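PDB 3E8O: ABM domain-containing protein from Deinococcus radiodurans, which probably acts as an antibiotic biosynthesis (ABM-type) monooxygenase with a ferredoxin-like fold, although its substrate is not evident from the structure. Local coordinates for the interface of chains A and B. Coordinates in Å, arbitrary orientation; residue numbers count along the deposited sequence, not the author numbering. Chains: chain A/B, uncharacterized protein with ferredoxin-like fold.

Contacts 1 and 2 are two patches of one two-fold symmetric interface, so each has a twin with the chains exchanged. The centres of their C-alpha atoms lie about 15 Å apart. They share no residues. In contact 1 the C-terminal strand 115-118 of chain B pairs with strand 105-110 of chain A. In contact 2 the loop following strand 53-61 of chain B enters between helix 33-47 and strands 53-61 and 67-74 of chain A. Each chain therefore hands two separate segments to its partner. This exchange fits the dimers common among ABM-family proteins, and the pair is probably biological.

Contact 1: the interface of chains A and B. Residues chain A 84, 93, 104-106; chain B 117-119.
Peptide groups and a terminal carboxylate are the flat groups here. The B:Met118 carbonyl receives A:Ile106 N in its own plane, with O to N at 2.8 Å and a nearly straight bond (171° at H). The A:Ile106 carbonyl is met differently. B:Ile117 N lies above its plane, 30° out, with N to A:Ile106 O at 3.0 Å. B:Met118 N adds a weak bond to the same oxygen. This bulge-like sharing fits the B:Ile117 backbone. A:Ile106 and B:Met118 form an antiparallel bridge. At the terminal carboxylate of B:Gly119, water 1 lies 2.7 Å from OXT and 2.8 Å from A:Lys105 NZ. The lysine chain runs alongside the carboxylate and bends at its last torsion. Their opposite charges probably help hold the chain end.

Selenomethionine B:Met118 is the main apolar insert. Its CG sits in the crowded position between backbone N and carbonyl carbon (chi1 69°), and the chain bends at chi3. SE touches A:Leu104 CD2 at 3.6 Å and meets the tip of A:Ile93, CD1, at 3.7 Å. The methyl CE turns to A:Leu84 CD2. A:Ile106 lies beside the selenomethionine, pointing the same way. B:Ile117 CG2 packs against A:Leu84 CD2 at 3.7 Å, the two side chains crossing at about a right angle.

The site joins the C-terminal strand 115-118 of chain B to strand 105-110 of chain A, with side chains from helices 77-84 and 87-98 covering B:Met118.

Contact 2: the interface of chains A and B. Residues chain A 37, 40-41, 44, 48, 58, 60, 68; chain B 62-63.
B:Leu62 fills the tight half of this contact, and B:Ser63 faces its watery half. Both lie in the loop just after strand 53-61 of chain B. They enter a groove of the ferredoxin-like fold of chain A, between helix 33-47 and strands 53-61 and 67-74.

On the tight side, B:Leu62 N donates to A:Val58 O at 2.9 Å. The bond lies in the carbonyl plane and is fairly straight (163° at H). It fixes the leucine backbone against the strand. CG is anti to the carbonyl carbon (chi1 -63°), and the two methyls part. CD1 meets A:Leu40 CD1 at 3.9 Å and, obliquely, ring atom CD1 of A:Phe68. The leucine crosses the phenylalanine side chain at about a right angle, while A:Arg37 NE lies at the ring edge. CD2 packs on the aliphatic CD of A:Arg37 and near A:Glu60 OE1. From the helix, A:Val41 CG2 presses on B:Leu62 CB at 3.6 Å.

A salt bridge borders the groove. A:Arg37 grips A:Glu60 side-on with two nitrogens, NE to OE1 and NH2 to OE2. OE2 uses its syn lone pair, whereas OE1 is approached from above the carboxylate plane. The pairing probably keeps both charges balanced and the arginine chain extended beside the leucine.

The other side is looser and bridged by water. B:Ser63 OG stands 3.7 Å from A:Arg48 NH2, and water 2 connects the two. That water also lies 3.0 Å from A:Val58 N. A:Ala44 CB lies over one face of the A:Arg48 guanidinium, offset toward the rim. Water 3 links the serine hydroxyl to the backbone of helix 33-47: it lies 2.7 Å from B:Ser63 OG and 2.8 Å from the carbonyl oxygen, A:Val41 O.

Contact 1: the interface of chains A and B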
loop_
_atom_site.group_PDB
_atom_site.type_symbol
_atom_site.label_atom_id
_atom_site.label_comp_id
_atom_site.label_asym_id
_atom_site.label_seq_id
_atom_site.Cartn_x
_atom_site.Cartn_y
_atom_site.Cartn_z
ATOM N N LEU A 84 7.989 -4.356 16.322
ATOM C CA LEU A 84 6.704 -4.748 16.888
ATOM C C LEU A 84 6.684 -4.731 18.420
ATOM O O LEU A 84 5.653 -4.540 19.038
ATOM C CB LEU A 84 6.297 -6.108 16.358
ATOM C CG LEU A 84 5.846 -6.008 14.883
ATOM C CD1 LEU A 84 5.843 -7.386 14.259
ATOM C CD2 LEU A 84 4.452 -5.327 14.778
ATOM N N ILE A 93 -1.124 1.294 19.425
ATOM C CA ILE A 93 -2.243 0.350 19.492
ATOM C C ILE A 93 -3.249 0.804 20.517
ATOM O O ILE A 93 -4.478 0.770 20.303
ATOM C CB ILE A 93 -1.751 -1.091 19.773
ATOM C CG1 ILE A 93 -0.979 -1.567 18.535
ATOM C CG2 ILE A 93 -2.913 -1.960 20.187
ATOM C CD1 ILE A 93 -0.142 -2.807 18.730
ATOM N N LEU A 104 -7.939 -3.154 12.857
ATOM C CA LEU A 104 -6.593 -3.257 12.316
ATOM C C LEU A 104 -6.182 -4.707 12.137
ATOM O O LEU A 104 -6.234 -5.500 13.066
ATOM C CB LEU A 104 -5.582 -2.584 13.261
ATOM C CG LEU A 104 -4.081 -2.681 12.921
ATOM C CD1 LEU A 104 -3.712 -2.098 11.578
ATOM C CD2 LEU A 104 -3.183 -2.085 14.026
ATOM N N LYS A 105 -5.734 -5.051 10.938
ATOM C CA LYS A 105 -5.206 -6.369 10.624
ATOM C C LYS A 105 -3.943 -6.213 9.817
ATOM O O LYS A 105 -3.933 -5.499 8.825
ATOM C CB LYS A 105 -6.210 -7.261 9.878
ATOM C CG LYS A 105 -5.722 -8.704 9.696
ATOM C CD LYS A 105 -6.667 -9.597 9.043
ATOM C CE LYS A 105 -6.070 -10.974 8.806
ATOM N NZ LYS A 105 -5.803 -11.710 10.084
ATOM N N ILE A 106 -2.903 -6.883 10.274
ATOM C CA ILE A 106 -1.606 -6.846 9.580
ATOM C C ILE A 106 -1.107 -8.253 9.334
ATOM O O ILE A 106 -1.145 -9.099 10.226
ATOM C CB ILE A 106 -0.554 -6.081 10.425
ATOM C CG1 ILE A 106 -0.987 -4.642 10.772
ATOM C CG2 ILE A 106 0.822 -6.035 9.720
ATOM C CD1 ILE A 106 0.012 -3.898 11.696
ATOM N N ILE B 117 0.475 -10.959 11.994
ATOM C CA ILE B 117 1.135 -9.979 12.888
ATOM C C ILE B 117 0.192 -9.516 13.991
ATOM O O ILE B 117 0.480 -9.658 15.177
ATOM C CB ILE B 117 1.670 -8.809 12.102
ATOM C CG1 ILE B 117 2.704 -9.324 11.085
ATOM C CG2 ILE B 117 2.267 -7.702 13.018
ATOM C CD1 ILE B 117 3.901 -10.074 11.708
HETATM N N MSE B 118 -0.950 -8.969 13.591
HETATM C CA MSE B 118 -2.001 -8.645 14.568
HETATM C C MSE B 118 -3.324 -8.455 13.887
HETATM O O MSE B 118 -3.416 -8.290 12.674
HETATM C CB MSE B 118 -1.660 -7.434 15.439
HETATM C CG MSE B 118 -1.654 -6.082 14.657
HETATM SE SE MSE B 118 -0.982 -4.562 15.532
HETATM C CE MSE B 118 0.928 -4.999 15.711
ATOM N N GLY B 119 -4.356 -8.575 14.709
ATOM C CA GLY B 119 -5.728 -8.486 14.230
ATOM C C GLY B 119 -6.221 -9.657 13.452
ATOM O O GLY B 119 -5.484 -10.639 13.328
ATOM O OXT GLY B 119 -7.360 -9.544 13.007
HETATM O O HOH W 1 -8.192 -11.630 11.525
#

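Contact 2: the interface of chains A and B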
loop_
_atom_site.group_PDB
_atom_site.type_symbol
_atom_site.label_atom_id
_atom_site.label_comp_id
_atom_site.label_asym_id
_atom_site.label_seq_id
_atom_site.Cartn_x
_atom_site.Cartn_y
_atom_site.Cartn_z
ATOM N N ARG A 37 -5.780 9.834 10.939
ATOM C CA ARG A 37 -4.820 10.243 9.912
ATOM C C ARG A 37 -3.599 10.848 10.569
ATOM O O ARG A 37 -2.485 10.593 10.195
ATOM C CB ARG A 37 -5.424 11.233 8.890
ATOM C CG ARG A 37 -6.526 10.652 8.043
ATOM C CD ARG A 37 -7.021 11.633 6.988
ATOM N NE ARG A 37 -8.211 11.156 6.325
ATOM C CZ ARG A 37 -9.463 11.432 6.658
ATOM N NH1 ARG A 37 -9.750 12.329 7.580
ATOM N NH2 ARG A 37 -10.435 10.818 6.040
ATOM N N LEU A 40 -1.506 8.125 12.201
ATOM C CA LEU A 40 -0.806 7.326 11.204
ATOM C C LEU A 40 0.436 8.054 10.649
ATOM O O LEU A 40 1.497 7.482 10.499
ATOM C CB LEU A 40 -1.743 6.869 10.080
ATOM C CG LEU A 40 -2.766 5.790 10.422
ATOM C CD1 LEU A 40 -3.792 5.636 9.311
ATOM C CD2 LEU A 40 -2.045 4.441 10.714
ATOM N N VAL A 41 0.272 9.335 10.362
ATOM C CA VAL A 41 1.385 10.131 9.834
ATOM C C VAL A 41 2.499 10.192 10.884
ATOM O O VAL A 41 3.689 10.094 10.555
ATOM C CB VAL A 41 0.874 11.529 9.383
ATOM C CG1 VAL A 41 2.031 12.490 9.146
ATOM C CG2 VAL A 41 -0.002 11.367 8.123
ATOM N N ALA A 44 4.290 6.803 11.102
ATOM C CA ALA A 44 5.151 6.627 9.929
ATOM C C ALA A 44 6.454 7.408 10.041
ATOM O O ALA A 44 7.509 6.898 9.717
ATOM C CB ALA A 44 4.370 6.992 8.626
ATOM N N ARG A 48 10.031 5.143 10.193
ATOM C CA ARG A 48 10.993 5.243 9.107
ATOM C C ARG A 48 12.403 5.419 9.592
ATOM O O ARG A 48 13.321 5.209 8.848
ATOM C CB ARG A 48 10.708 6.437 8.200
ATOM C CG ARG A 48 9.608 6.206 7.280
ATOM C CD ARG A 48 9.221 7.514 6.622
ATOM N NE ARG A 48 7.967 7.268 5.949
ATOM C CZ ARG A 48 6.975 8.132 5.812
ATOM N NH1 ARG A 48 7.028 9.357 6.403
ATOM N NH2 ARG A 48 5.903 7.722 5.127
ATOM N N VAL A 58 1.732 5.178 4.952
ATOM C CA VAL A 58 0.377 5.167 5.436
ATOM C C VAL A 58 -0.472 5.906 4.407
ATOM O O VAL A 58 -0.096 6.988 3.937
ATOM C CB VAL A 58 0.241 5.763 6.832
ATOM C CG1 VAL A 58 0.939 4.868 7.872
ATOM C CG2 VAL A 58 0.773 7.269 6.982
ATOM N N GLU A 60 -4.622 6.293 2.280
ATOM C CA GLU A 60 -6.082 6.208 2.349
ATOM C C GLU A 60 -6.650 5.725 1.025
ATOM O O GLU A 60 -6.288 6.205 -0.043
ATOM C CB GLU A 60 -6.695 7.571 2.717
ATOM C CG GLU A 60 -8.168 7.497 3.039
ATOM C CD GLU A 60 -8.729 8.750 3.696
ATOM O OE1 GLU A 60 -7.950 9.690 3.919
ATOM O OE2 GLU A 60 -9.963 8.756 4.033
ATOM N N PHE A 68 -7.846 2.802 5.548
ATOM C CA PHE A 68 -6.413 3.085 5.452
ATOM C C PHE A 68 -5.609 1.819 5.290
ATOM O O PHE A 68 -6.031 0.708 5.626
ATOM C CB PHE A 68 -5.955 3.846 6.715
ATOM C CG PHE A 68 -6.722 5.133 6.957
ATOM C CD1 PHE A 68 -6.412 6.281 6.273
ATOM C CD2 PHE A 68 -7.823 5.162 7.813
ATOM C CE1 PHE A 68 -7.135 7.420 6.428
ATOM C CE2 PHE A 68 -8.551 6.311 7.964
ATOM C CZ PHE A 68 -8.206 7.438 7.271
ATOM N N LEU B 62 -0.890 9.613 2.974
ATOM C CA LEU B 62 -1.309 10.626 3.927
ATOM C C LEU B 62 -0.228 11.633 4.227
ATOM O O LEU B 62 -0.533 12.729 4.622
ATOM C CB LEU B 62 -1.748 10.013 5.256
ATOM C CG LEU B 62 -2.965 9.085 5.256
ATOM C CD1 LEU B 62 -3.099 8.409 6.590
ATOM C CD2 LEU B 62 -4.217 9.970 4.897
ATOM N N SER B 63 1.008 11.213 4.056
ATOM C CA SER B 63 2.203 12.037 4.364
ATOM C C SER B 63 2.582 12.910 3.196
ATOM O O SER B 63 3.377 13.838 3.349
ATOM C CB SER B 63 3.439 11.152 4.703
ATOM O OG SER B 63 3.202 10.203 5.763
HETATM O O HOH W 2 3.147 7.738 4.444
HETATM O O HOH W 3 4.693 10.669 7.974
#